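Local structure of aspartokinase (3L76) at residues Lys259-Val264 against Ile358-Ala363; Lys353-Ile358 against Ser397-Gln402; Ala445-Arg450 against Ile493-Ala498. The protein probably phosphorylates the beta-carboxyl group of aspartate with ATP, an early step toward lysine and threonine, and carries ACT domains that hold bound lysine and threonine. All blocks are in the same frame, centred on the assembly; numbering follows the deposited sequence. Where two conformers were deposited one is given.

Interaction 1 of 3, residues Lys259-Val264 against Ile358-Ala363; sequences KAVDGV and IAIAGA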
ATOM      1  N   LYS A 259      -1.597  -9.861 -24.401  1.00 59.79           N
ATOM      2  CA  LYS A 259      -1.507 -10.637 -25.640  1.00 40.83           C
ATOM      3  C   LYS A 259      -0.222 -10.283 -26.381  1.00 38.87           C
ATOM      4  O   LYS A 259       0.061  -9.109 -26.607  1.00 24.39           O
ATOM      5  CB  LYS A 259      -2.709 -10.345 -26.543  1.00 66.71           C
ATOM      6  CG  LYS A 259      -3.782 -11.428 -26.562  1.00 84.38           C
ATOM      7  CD  LYS A 259      -4.801 -11.161 -27.670  1.00 86.11           C
ATOM      8  CE  LYS A 259      -5.018  -9.662 -27.866  1.00 89.28           C
ATOM      9  NZ  LYS A 259      -6.058  -9.372 -28.897  1.00100.81           N
ATOM     10  N   ALA A 260       0.562 -11.287 -26.759  1.00 32.84           N
ATOM     11  CA  ALA A 260       1.762 -11.026 -27.550  1.00 38.86           C
ATOM     12  C   ALA A 260       1.352 -10.556 -28.935  1.00 35.50           C
ATOM     13  O   ALA A 260       1.950  -9.656 -29.496  1.00 39.11           O
ATOM     14  CB  ALA A 260       2.616 -12.262 -27.656  1.00 45.31           C
ATOM     15  N   VAL A 261       0.289 -11.153 -29.454  1.00 38.25           N
ATOM     16  CA  VAL A 261      -0.128 -10.919 -30.815  1.00 29.60           C
ATOM     17  C   VAL A 261      -1.542 -10.367 -30.877  1.00 20.60           C
ATOM     18  O   VAL A 261      -2.470 -10.974 -30.377  1.00 32.90           O
ATOM     19  CB  VAL A 261      -0.050 -12.231 -31.619  1.00 43.54           C
ATOM     20  CG1 VAL A 261      -0.883 -12.144 -32.911  1.00 27.65           C
ATOM     21  CG2 VAL A 261       1.409 -12.591 -31.881  1.00 41.50           C
ATOM     22  N   ASP A 262      -1.682  -9.209 -31.507  1.00 32.85           N
ATOM     23  CA  ASP A 262      -2.971  -8.583 -31.731  1.00 14.29           C
ATOM     24  C   ASP A 262      -3.736  -9.126 -32.932  1.00 44.63           C
ATOM     25  O   ASP A 262      -4.962  -9.161 -32.912  1.00 35.72           O
ATOM     26  CB  ASP A 262      -2.791  -7.097 -31.938  1.00 34.53           C
ATOM     27  CG  ASP A 262      -4.104  -6.352 -31.886  1.00 44.12           C
ATOM     28  OD1 ASP A 262      -4.901  -6.579 -30.944  1.00 62.59           O
ATOM     29  OD2 ASP A 262      -4.330  -5.530 -32.778  1.00 49.09           O
ATOM     30  N   GLY A 263      -3.024  -9.526 -33.986  1.00 43.85           N
ATOM     31  CA  GLY A 263      -3.696  -9.935 -35.203  1.00 28.00           C
ATOM     32  C   GLY A 263      -2.909 -10.789 -36.166  1.00 44.03           C
ATOM     33  O   GLY A 263      -1.692 -10.843 -36.111  1.00 29.61           O
ATOM     34  N   VAL A 264      -3.631 -11.476 -37.046  1.00 43.77           N
ATOM     35  CA  VAL A 264      -3.038 -12.263 -38.121  1.00 25.97           C
ATOM     36  C   VAL A 264      -3.384 -11.590 -39.441  1.00 38.36           C
ATOM     37  O   VAL A 264      -4.507 -11.098 -39.612  1.00 43.45           O
ATOM     38  CB  VAL A 264      -3.594 -13.727 -38.192  1.00 28.76           C
ATOM     39  CG1 VAL A 264      -3.108 -14.396 -39.445  1.00 45.66           C
ATOM     40  CG2 VAL A 264      -3.154 -14.549 -37.019  1.00 35.38           C
ATOM     41  N   ILE A 358       1.959 -13.874 -45.217  1.00 25.11           N
ATOM     42  CA  ILE A 358       1.241 -13.947 -43.948  1.00 34.81           C
ATOM     43  C   ILE A 358       2.051 -13.251 -42.877  1.00 33.61           C
ATOM     44  O   ILE A 358       3.273 -13.163 -42.972  1.00 24.42           O
ATOM     45  CB  ILE A 358       0.930 -15.384 -43.507  1.00 35.20           C
ATOM     46  CG1 ILE A 358       2.225 -16.171 -43.338  1.00 31.05           C
ATOM     47  CG2 ILE A 358       0.030 -16.062 -44.512  1.00 41.76           C
ATOM     48  CD1 ILE A 358       1.989 -17.625 -43.054  1.00 41.97           C
ATOM     49  N   ALA A 359       1.366 -12.741 -41.862  1.00 20.97           N
ATOM     50  CA  ALA A 359       2.054 -12.064 -40.767  1.00 29.48           C
ATOM     51  C   ALA A 359       1.333 -12.222 -39.448  1.00 33.72           C
ATOM     52  O   ALA A 359       0.111 -12.446 -39.396  1.00 38.13           O
ATOM     53  CB  ALA A 359       2.211 -10.606 -41.087  1.00  5.93           C
ATOM     54  N   ILE A 360       2.101 -12.103 -38.377  1.00 30.16           N
ATOM     55  CA  ILE A 360       1.520 -11.860 -37.066  1.00 26.64           C
ATOM     56  C   ILE A 360       1.922 -10.452 -36.691  1.00 31.51           C
ATOM     57  O   ILE A 360       3.028 -10.003 -36.994  1.00 24.39           O
ATOM     58  CB  ILE A 360       1.991 -12.872 -36.025  1.00 35.38           C
ATOM     59  CG1 ILE A 360       3.521 -12.784 -35.845  1.00 28.39           C
ATOM     60  CG2 ILE A 360       1.537 -14.272 -36.428  1.00 22.40           C
ATOM     61  CD1 ILE A 360       4.059 -13.737 -34.787  1.00 34.60           C
ATOM     62  N   ALA A 361       1.007  -9.734 -36.059  1.00 34.06           N
ATOM     63  CA  ALA A 361       1.250  -8.341 -35.735  1.00 36.21           C
ATOM     64  C   ALA A 361       0.858  -8.105 -34.288  1.00 31.05           C
ATOM     65  O   ALA A 361      -0.100  -8.699 -33.802  1.00 38.91           O
ATOM     66  CB  ALA A 361       0.453  -7.463 -36.668  1.00 24.07           C
ATOM     67  N   GLY A 362       1.598  -7.251 -33.596  1.00 32.17           N
ATOM     68  CA  GLY A 362       1.323  -7.015 -32.192  1.00 28.40           C
ATOM     69  C   GLY A 362       2.376  -6.258 -31.423  1.00 38.70           C
ATOM     70  O   GLY A 362       3.569  -6.595 -31.471  1.00 31.36           O
ATOM     71  N   ALA A 363       1.919  -5.230 -30.707  1.00 27.38           N
ATOM     72  CA  ALA A 363       2.785  -4.441 -29.842  1.00 36.80           C
ATOM     73  C   ALA A 363       3.473  -5.296 -28.769  1.00 24.25           C
ATOM     74  O   ALA A 363       4.614  -5.043 -28.388  1.00 36.97           O
ATOM     75  CB  ALA A 363       1.998  -3.329 -29.216  1.00 33.41           C
TER
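V261 lays its CG2 methyl against the end of I360, with CG2 4.1 Å from I360 CD1, and the two side chains cross at about a right angle. On its other branch, chi1 of 162° puts CG1 anti to the backbone N, 3.6 Å from A361 O; the valine therefore touches a side chain with one branch and a carbonyl with the other. That carbonyl takes two backbone donors: G263 N at 3.0 Å from A361 O, and D262 N at 2.8 Å from A361 O in a bond made weak by its N-H...O angle of 128°. Two consecutive residues facing A361 make a classic beta bulge at the start of strand 263-267. Past the bulge the antiparallel pairing is regular: A361 N returns a bond to G263 O at 2.9 Å, and V264 and I360 form a non-hydrogen-bonded pair. Both put their side chains on one face of this ACT-domain sheet, where M375 of helix 371-381 meets I360 and L412 of helix 405-415 meets V264. At the far end A260 O lies 3.8 Å from G362 CA. A bound lysine is about 7 Å from the side chain of I360, and A260 touches R368, one of the residues lining a lysine pocket. D262 leads the other way: its OD2 pairs with R222 in a salt bridge and accepts from N223, tying the bulge to residues in the amino acid kinase range.

Interaction 2 of 3, residues Lys353-Ile358 against Ser397-Gln402; sequences KGIAKI and SCVIDQ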
ATOM      1  N   LYS A 353       5.362 -16.493 -58.898  1.00 39.30           N
ATOM      2  CA  LYS A 353       4.000 -15.974 -58.952  1.00 45.67           C
ATOM      3  C   LYS A 353       3.069 -16.518 -57.865  1.00 60.51           C
ATOM      4  O   LYS A 353       2.100 -15.850 -57.491  1.00 51.56           O
ATOM      5  CB  LYS A 353       3.402 -16.214 -60.338  1.00 33.71           C
ATOM      6  CG  LYS A 353       2.502 -15.064 -60.829  1.00 78.86           C
ATOM      7  CD  LYS A 353       1.007 -15.396 -60.779  1.00 73.39           C
ATOM      8  CE  LYS A 353       0.185 -14.288 -61.422  1.00 83.43           C
ATOM      9  NZ  LYS A 353      -1.279 -14.603 -61.434  1.00 89.64           N
ATOM     10  N   GLY A 354       3.349 -17.717 -57.352  1.00 35.28           N
ATOM     11  CA  GLY A 354       2.339 -18.396 -56.544  1.00 34.00           C
ATOM     12  C   GLY A 354       2.575 -18.325 -55.056  1.00 33.41           C
ATOM     13  O   GLY A 354       2.600 -19.338 -54.377  1.00 27.68           O
ATOM     14  N   ILE A 355       2.772 -17.118 -54.557  1.00 33.96           N
ATOM     15  CA  ILE A 355       3.102 -16.909 -53.164  1.00 26.60           C
ATOM     16  C   ILE A 355       1.985 -16.151 -52.435  1.00 34.01           C
ATOM     17  O   ILE A 355       1.108 -15.538 -53.055  1.00 27.61           O
ATOM     18  CB  ILE A 355       4.387 -16.087 -53.028  1.00 27.97           C
ATOM     19  CG1 ILE A 355       4.245 -14.766 -53.792  1.00 30.53           C
ATOM     20  CG2 ILE A 355       5.558 -16.887 -53.523  1.00 17.95           C
ATOM     21  CD1 ILE A 355       5.384 -13.791 -53.577  1.00 32.13           C
ATOM     22  N   ALA A 356       2.034 -16.197 -51.110  1.00 30.32           N
ATOM     23  CA  ALA A 356       1.189 -15.358 -50.281  1.00 29.65           C
ATOM     24  C   ALA A 356       2.065 -14.793 -49.189  1.00 39.92           C
ATOM     25  O   ALA A 356       3.098 -15.377 -48.836  1.00 42.01           O
ATOM     26  CB  ALA A 356       0.025 -16.149 -49.688  1.00 24.24           C
ATOM     27  N   LYS A 357       1.670 -13.640 -48.672  1.00 21.56           N
ATOM     28  CA  LYS A 357       2.313 -13.088 -47.490  1.00 20.34           C
ATOM     29  C   LYS A 357       1.417 -13.269 -46.265  1.00 36.81           C
ATOM     30  O   LYS A 357       0.234 -12.905 -46.284  1.00 38.41           O
ATOM     31  CB  LYS A 357       2.630 -11.615 -47.699  1.00 13.87           C
ATOM     32  CG  LYS A 357       3.334 -11.010 -46.510  1.00 35.54           C
ATOM     33  CD  LYS A 357       3.557  -9.505 -46.668  1.00 22.85           C
ATOM     34  CE  LYS A 357       2.246  -8.767 -46.912  1.00 23.29           C
ATOM     35  NZ  LYS A 357       2.452  -7.312 -46.764  1.00 23.65           N
ATOM     36  N   ILE A 358       1.959 -13.874 -45.217  1.00 25.11           N
ATOM     37  CA  ILE A 358       1.241 -13.947 -43.948  1.00 34.81           C
ATOM     38  C   ILE A 358       2.051 -13.251 -42.877  1.00 33.61           C
ATOM     39  O   ILE A 358       3.273 -13.163 -42.972  1.00 24.42           O
ATOM     40  CB  ILE A 358       0.930 -15.384 -43.507  1.00 35.20           C
ATOM     41  CG1 ILE A 358       2.225 -16.171 -43.338  1.00 31.05           C
ATOM     42  CG2 ILE A 358       0.030 -16.062 -44.512  1.00 41.76           C
ATOM     43  CD1 ILE A 358       1.989 -17.625 -43.054  1.00 41.97           C
ATOM     44  N   SER A 397       6.729 -10.957 -40.910  1.00 35.15           N
ATOM     45  CA  SER A 397       6.131 -11.379 -42.180  1.00 11.27           C
ATOM     46  C   SER A 397       6.854 -12.583 -42.771  1.00 37.29           C
ATOM     47  O   SER A 397       8.077 -12.702 -42.671  1.00 36.24           O
ATOM     48  CB  SER A 397       6.098 -10.242 -43.196  1.00 30.17           C
ATOM     49  OG  SER A 397       5.491  -9.069 -42.676  1.00 29.30           O
ATOM     50  N   CYS A 398       6.074 -13.486 -43.354  1.00 23.95           N
ATOM     51  CA  CYS A 398       6.596 -14.685 -43.981  1.00 28.81           C
ATOM     52  C   CYS A 398       6.027 -14.820 -45.384  1.00 43.05           C
ATOM     53  O   CYS A 398       4.859 -14.507 -45.629  1.00 30.37           O
ATOM     54  CB  CYS A 398       6.230 -15.925 -43.172  1.00 18.16           C
ATOM     55  SG  CYS A 398       7.164 -16.159 -41.663  1.00 30.80           S
ATOM     56  N   VAL A 399       6.851 -15.275 -46.319  1.00 27.85           N
ATOM     57  CA  VAL A 399       6.326 -15.560 -47.645  1.00 22.73           C
ATOM     58  C   VAL A 399       6.192 -17.057 -47.744  1.00 31.21           C
ATOM     59  O   VAL A 399       7.095 -17.785 -47.333  1.00 29.00           O
ATOM     60  CB  VAL A 399       7.219 -14.991 -48.761  1.00 22.49           C
ATOM     61  CG1 VAL A 399       6.655 -15.341 -50.114  1.00 23.77           C
ATOM     62  CG2 VAL A 399       7.336 -13.491 -48.609  1.00 27.71           C
ATOM     63  N   ILE A 400       5.046 -17.517 -48.237  1.00 22.92           N
ATOM     64  CA  ILE A 400       4.784 -18.955 -48.334  1.00 33.92           C
ATOM     65  C   ILE A 400       4.148 -19.335 -49.670  1.00 35.26           C
ATOM     66  O   ILE A 400       3.634 -18.493 -50.411  1.00 19.02           O
ATOM     67  CB  ILE A 400       3.842 -19.460 -47.212  1.00 33.96           C
ATOM     68  CG1 ILE A 400       2.534 -18.679 -47.223  1.00 28.47           C
ATOM     69  CG2 ILE A 400       4.495 -19.356 -45.831  1.00 17.95           C
ATOM     70  CD1 ILE A 400       1.410 -19.425 -46.552  1.00 23.48           C
ATOM     71  N   ASP A 401       4.185 -20.619 -49.985  1.00 31.49           N
ATOM     72  CA  ASP A 401       3.446 -21.094 -51.132  1.00 23.50           C
ATOM     73  C   ASP A 401       1.963 -20.773 -50.950  1.00 37.75           C
ATOM     74  O   ASP A 401       1.349 -21.167 -49.952  1.00 26.40           O
ATOM     75  CB  ASP A 401       3.617 -22.601 -51.300  1.00 32.34           C
ATOM     76  CG  ASP A 401       3.193 -23.095 -52.686  1.00 51.88           C
ATOM     77  OD1 ASP A 401       2.054 -22.810 -53.123  1.00 36.44           O
ATOM     78  OD2 ASP A 401       4.004 -23.793 -53.331  1.00 47.86           O
ATOM     79  N   GLN A 402       1.392 -20.077 -51.930  1.00 35.95           N
ATOM     80  CA  GLN A 402      -0.024 -19.720 -51.920  0.51 44.25           C
ATOM     81  C   GLN A 402      -0.922 -20.892 -51.543  1.00 45.93           C
ATOM     82  O   GLN A 402      -1.940 -20.714 -50.882  1.00 38.53           O
ATOM     83  CB  GLN A 402      -0.453 -19.173 -53.281  0.51 57.51           C
ATOM     84  CG  GLN A 402      -1.962 -19.167 -53.503  0.51 59.71           C
ATOM     85  CD  GLN A 402      -2.709 -18.423 -52.415  0.51 53.61           C
ATOM     86  OE1 GLN A 402      -2.153 -17.547 -51.751  0.51 74.83           O
ATOM     87  NE2 GLN A 402      -3.974 -18.773 -52.220  0.51 34.89           N
TER
HETATM   88  O   HOH W   1       4.671  -6.560 -44.580  1.00 33.44           O
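V399 pushes its CG1 methyl into the angle formed by the branches of I355, lying 3.8 Å from I355 CB and, at the chain end, 4.0 Å from I355 CD1; the two side chains cross obliquely. On the opposite face the bump is I358. Its CG1 stands between the backbone N and the carbonyl carbon (chi1 60°) and rests 4.0 Å from C398 CB. Beyond it, I358 CD1 settles against both branches of I400, 4.0 Å from I400 CD1 and 4.1 Å from I400 CG2, the two isoleucines meeting at about a right angle. An alanine here would probably leave those two methyls of I400 and C398 CB without their mate and open a gap in the layer beneath helices 371-381 and 405-415, from which L379, A408 and L412 reach I358. The backbones are antiparallel, their axes 149° apart, with A356-I400 and I358-C398 as hydrogen-bonded pairs that each exchange two bonds. This pairing joins strands 348-361 and 395-401 of an ACT domain, whose two helices cover the face carrying I358, C398 and I400. The face of K357 and V399 instead meets L301. The K357 chain bends at chi3 (57°) on its way to NZ, leading away from the neighbouring strand. NZ forms salt bridges with D300 and E565, two residues lining a lysine pocket, and donates 3.2 Å to a water that in turn donates to S397 OG at 3.3 Å.

Interaction 3 of 3, residues Ala445-Arg450 against Ile493-Ala498; sequences AQIAIR and IAFMVA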
ATOM      1  N   ALA A 445      23.736  -6.801 -32.360  1.00 42.99           N
ATOM      2  CA  ALA A 445      24.709  -7.615 -33.079  1.00 49.38           C
ATOM      3  C   ALA A 445      24.034  -8.459 -34.163  1.00 41.91           C
ATOM      4  O   ALA A 445      22.967  -9.032 -33.957  1.00 40.99           O
ATOM      5  CB  ALA A 445      25.462  -8.516 -32.108  1.00 55.56           C
ATOM      6  N   GLN A 446      24.662  -8.543 -35.323  1.00 51.46           N
ATOM      7  CA  GLN A 446      24.149  -9.410 -36.373  1.00 46.61           C
ATOM      8  C   GLN A 446      24.667 -10.824 -36.187  1.00 43.00           C
ATOM      9  O   GLN A 446      25.840 -11.035 -35.912  1.00 48.69           O
ATOM     10  CB  GLN A 446      24.552  -8.881 -37.738  1.00 31.68           C
ATOM     11  CG  GLN A 446      24.194  -9.792 -38.893  1.00 39.99           C
ATOM     12  CD  GLN A 446      24.918  -9.393 -40.165  1.00 51.23           C
ATOM     13  OE1 GLN A 446      24.310  -8.924 -41.116  1.00 48.27           O
ATOM     14  NE2 GLN A 446      26.231  -9.559 -40.171  1.00 66.52           N
ATOM     15  N   ILE A 447      23.781 -11.795 -36.304  1.00 36.04           N
ATOM     16  CA  ILE A 447      24.189 -13.186 -36.267  1.00 56.07           C
ATOM     17  C   ILE A 447      23.516 -13.919 -37.413  1.00 44.89           C
ATOM     18  O   ILE A 447      22.295 -13.912 -37.534  1.00 65.28           O
ATOM     19  CB  ILE A 447      23.817 -13.877 -34.944  1.00 52.77           C
ATOM     20  CG1 ILE A 447      24.389 -13.112 -33.759  1.00 40.18           C
ATOM     21  CG2 ILE A 447      24.320 -15.323 -34.941  1.00 47.56           C
ATOM     22  CD1 ILE A 447      24.099 -13.768 -32.441  1.00 29.56           C
ATOM     23  N   ALA A 448      24.315 -14.549 -38.259  1.00 42.41           N
ATOM     24  CA  ALA A 448      23.772 -15.272 -39.383  1.00 44.32           C
ATOM     25  C   ALA A 448      24.083 -16.733 -39.255  1.00 36.81           C
ATOM     26  O   ALA A 448      25.174 -17.129 -38.852  1.00 39.94           O
ATOM     27  CB  ALA A 448      24.306 -14.736 -40.696  1.00 38.66           C
ATOM     28  N   ILE A 449      23.103 -17.542 -39.602  1.00 35.97           N
ATOM     29  CA  ILE A 449      23.340 -18.951 -39.667  1.00 30.96           C
ATOM     30  C   ILE A 449      23.278 -19.422 -41.131  1.00 41.58           C
ATOM     31  O   ILE A 449      22.225 -19.456 -41.758  1.00 50.94           O
ATOM     32  CB  ILE A 449      22.484 -19.717 -38.607  1.00 39.75           C
ATOM     33  CG1 ILE A 449      21.901 -20.986 -39.170  1.00 23.69           C
ATOM     34  CG2 ILE A 449      21.434 -18.810 -37.951  1.00 39.54           C
ATOM     35  CD1 ILE A 449      22.931 -22.081 -39.322  1.00 67.26           C
ATOM     36  N   ARG A 450      24.453 -19.723 -41.679  1.00 49.74           N
ATOM     37  CA  ARG A 450      24.598 -20.122 -43.080  1.00 37.94           C
ATOM     38  C   ARG A 450      24.031 -21.520 -43.339  1.00 45.05           C
ATOM     39  O   ARG A 450      24.253 -22.440 -42.559  1.00 45.08           O
ATOM     40  CB  ARG A 450      26.076 -20.116 -43.498  1.00 27.54           C
ATOM     41  CG  ARG A 450      26.830 -18.783 -43.403  1.00 24.64           C
ATOM     42  CD  ARG A 450      26.573 -17.897 -44.587  1.00 33.98           C
ATOM     43  NE  ARG A 450      27.436 -16.723 -44.582  1.00 38.61           N
ATOM     44  CZ  ARG A 450      27.294 -15.705 -45.427  1.00 53.60           C
ATOM     45  NH1 ARG A 450      26.323 -15.729 -46.326  1.00 34.78           N
ATOM     46  NH2 ARG A 450      28.111 -14.661 -45.372  1.00 44.86           N
ATOM     47  N   ILE A 493      19.965 -17.636 -42.791  1.00 42.52           N
ATOM     48  CA  ILE A 493      19.073 -16.903 -41.911  1.00 22.71           C
ATOM     49  C   ILE A 493      19.906 -15.939 -41.100  1.00 32.94           C
ATOM     50  O   ILE A 493      20.792 -16.359 -40.374  1.00 34.31           O
ATOM     51  CB  ILE A 493      18.293 -17.843 -40.947  1.00 38.88           C
ATOM     52  CG1 ILE A 493      17.388 -18.791 -41.732  1.00 30.88           C
ATOM     53  CG2 ILE A 493      17.463 -17.033 -39.933  1.00 21.92           C
ATOM     54  CD1 ILE A 493      16.536 -19.691 -40.849  1.00 27.23           C
ATOM     55  N   ALA A 494      19.628 -14.647 -41.235  1.00 33.21           N
ATOM     56  CA  ALA A 494      20.259 -13.634 -40.404  1.00 33.39           C
ATOM     57  C   ALA A 494      19.263 -13.078 -39.373  1.00 52.23           C
ATOM     58  O   ALA A 494      18.067 -12.957 -39.647  1.00 34.23           O
ATOM     59  CB  ALA A 494      20.808 -12.508 -41.275  1.00 24.71           C
ATOM     60  N   PHE A 495      19.761 -12.729 -38.192  1.00 32.37           N
ATOM     61  CA  PHE A 495      18.906 -12.147 -37.169  1.00 41.80           C
ATOM     62  C   PHE A 495      19.736 -11.263 -36.269  1.00 42.52           C
ATOM     63  O   PHE A 495      20.954 -11.338 -36.289  1.00 38.96           O
ATOM     64  CB  PHE A 495      18.186 -13.231 -36.356  1.00 39.20           C
ATOM     65  CG  PHE A 495      19.096 -14.065 -35.500  1.00 43.04           C
ATOM     66  CD1 PHE A 495      19.721 -15.187 -36.019  1.00 44.50           C
ATOM     67  CD2 PHE A 495      19.315 -13.741 -34.167  1.00 42.01           C
ATOM     68  CE1 PHE A 495      20.568 -15.970 -35.225  1.00 52.96           C
ATOM     69  CE2 PHE A 495      20.159 -14.522 -33.376  1.00 54.58           C
ATOM     70  CZ  PHE A 495      20.784 -15.637 -33.908  1.00 39.40           C
ATOM     71  N   MET A 496      19.080 -10.417 -35.485  1.00 40.62           N
ATOM     72  CA  MET A 496      19.803  -9.509 -34.608  1.00 39.16           C
ATOM     73  C   MET A 496      19.360  -9.634 -33.165  1.00 30.76           C
ATOM     74  O   MET A 496      18.180  -9.841 -32.881  1.00 36.62           O
ATOM     75  CB  MET A 496      19.678  -8.066 -35.086  1.00 42.05           C
ATOM     76  CG  MET A 496      20.451  -7.791 -36.360  1.00 53.64           C
ATOM     77  SD  MET A 496      19.928  -6.262 -37.129  1.00 42.95           S
ATOM     78  CE  MET A 496      18.899  -6.860 -38.456  1.00160.27           C
ATOM     79  N   VAL A 497      20.336  -9.531 -32.265  1.00 38.80           N
ATOM     80  CA  VAL A 497      20.094  -9.539 -30.832  1.00 45.59           C
ATOM     81  C   VAL A 497      20.979  -8.503 -30.172  1.00 58.45           C
ATOM     82  O   VAL A 497      21.930  -8.011 -30.780  1.00 58.50           O
ATOM     83  CB  VAL A 497      20.373 -10.911 -30.195  1.00 36.80           C
ATOM     84  CG1 VAL A 497      19.362 -11.946 -30.685  1.00 25.14           C
ATOM     85  CG2 VAL A 497      21.805 -11.348 -30.458  1.00 47.42           C
ATOM     86  N   ALA A 498      20.647  -8.166 -28.930  1.00 62.93           N
ATOM     87  CA  ALA A 498      21.473  -7.279 -28.129  1.00 57.34           C
ATOM     88  C   ALA A 498      22.874  -7.874 -28.015  1.00 39.21           C
ATOM     89  O   ALA A 498      23.017  -9.073 -27.772  1.00 59.91           O
ATOM     90  CB  ALA A 498      20.841  -7.103 -26.746  1.00 37.56           C
TER
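I447 lies over one face of the F495 ring: I447 CB is 4.0 Å from the ring centroid and 25° off the normal, a CH-pi contact displaced toward the rim, where I447 CG2 is 3.7 Å from F495 CZ. Chi1 of 67° sets F495 CG between its own backbone N and carbonyl carbon, and chi2 of -87° turns the ring about the CB-CG bond. Its edge is met differently, by I449 CG2 at 4.0 Å from F495 CE1, while V497 CG1 lies in the ring plane. I447 also extends CD1 to 3.9 Å from V497 CG2, the side chains crossing at a slant. All of these lie on the helix-covered face of an ACT-domain sheet: F463 of helix 458-468 sets its ring edge-to-face with F495, and A505 and L509 of helix 499-512 touch I447 and F495. Three hydrogen-bonded pairs, A445-V497, I447-F495 and I449-I493, with two backbone bonds each, keep the antiparallel strands in register. Between the I447-F495 and I449-I493 pairs, A448 and A494 form a non-hydrogen-bonded pair on the other face, their CB atoms 4.2 Å apart, where M560 of strand 560-563 touches A494 and M496. The side chain of I493 is about 4 Å from a bound threonine.

Overall arrangement
Following the chain from the N terminus, 259-264 comes first, and its partner 358-363 closes a loop of 93 intervening residues. Before that loop ends, 353-358 begins interaction 2, which closes with 397-402 after 38 residues; the two contacts therefore cross, sharing I358 and touching where A359 CB is 4.0 Å from S397 OG. Strand 348-361 thus stands between 263-267 and 395-401. Interaction 3 follows in series, closing 42 residues between 445-450 and 493-498. It joins the same kind of strand pair as interaction 2, in a later ACT domain, and its nearest atoms are about 10 Å from interaction 2 and about 14 Å from interaction 1.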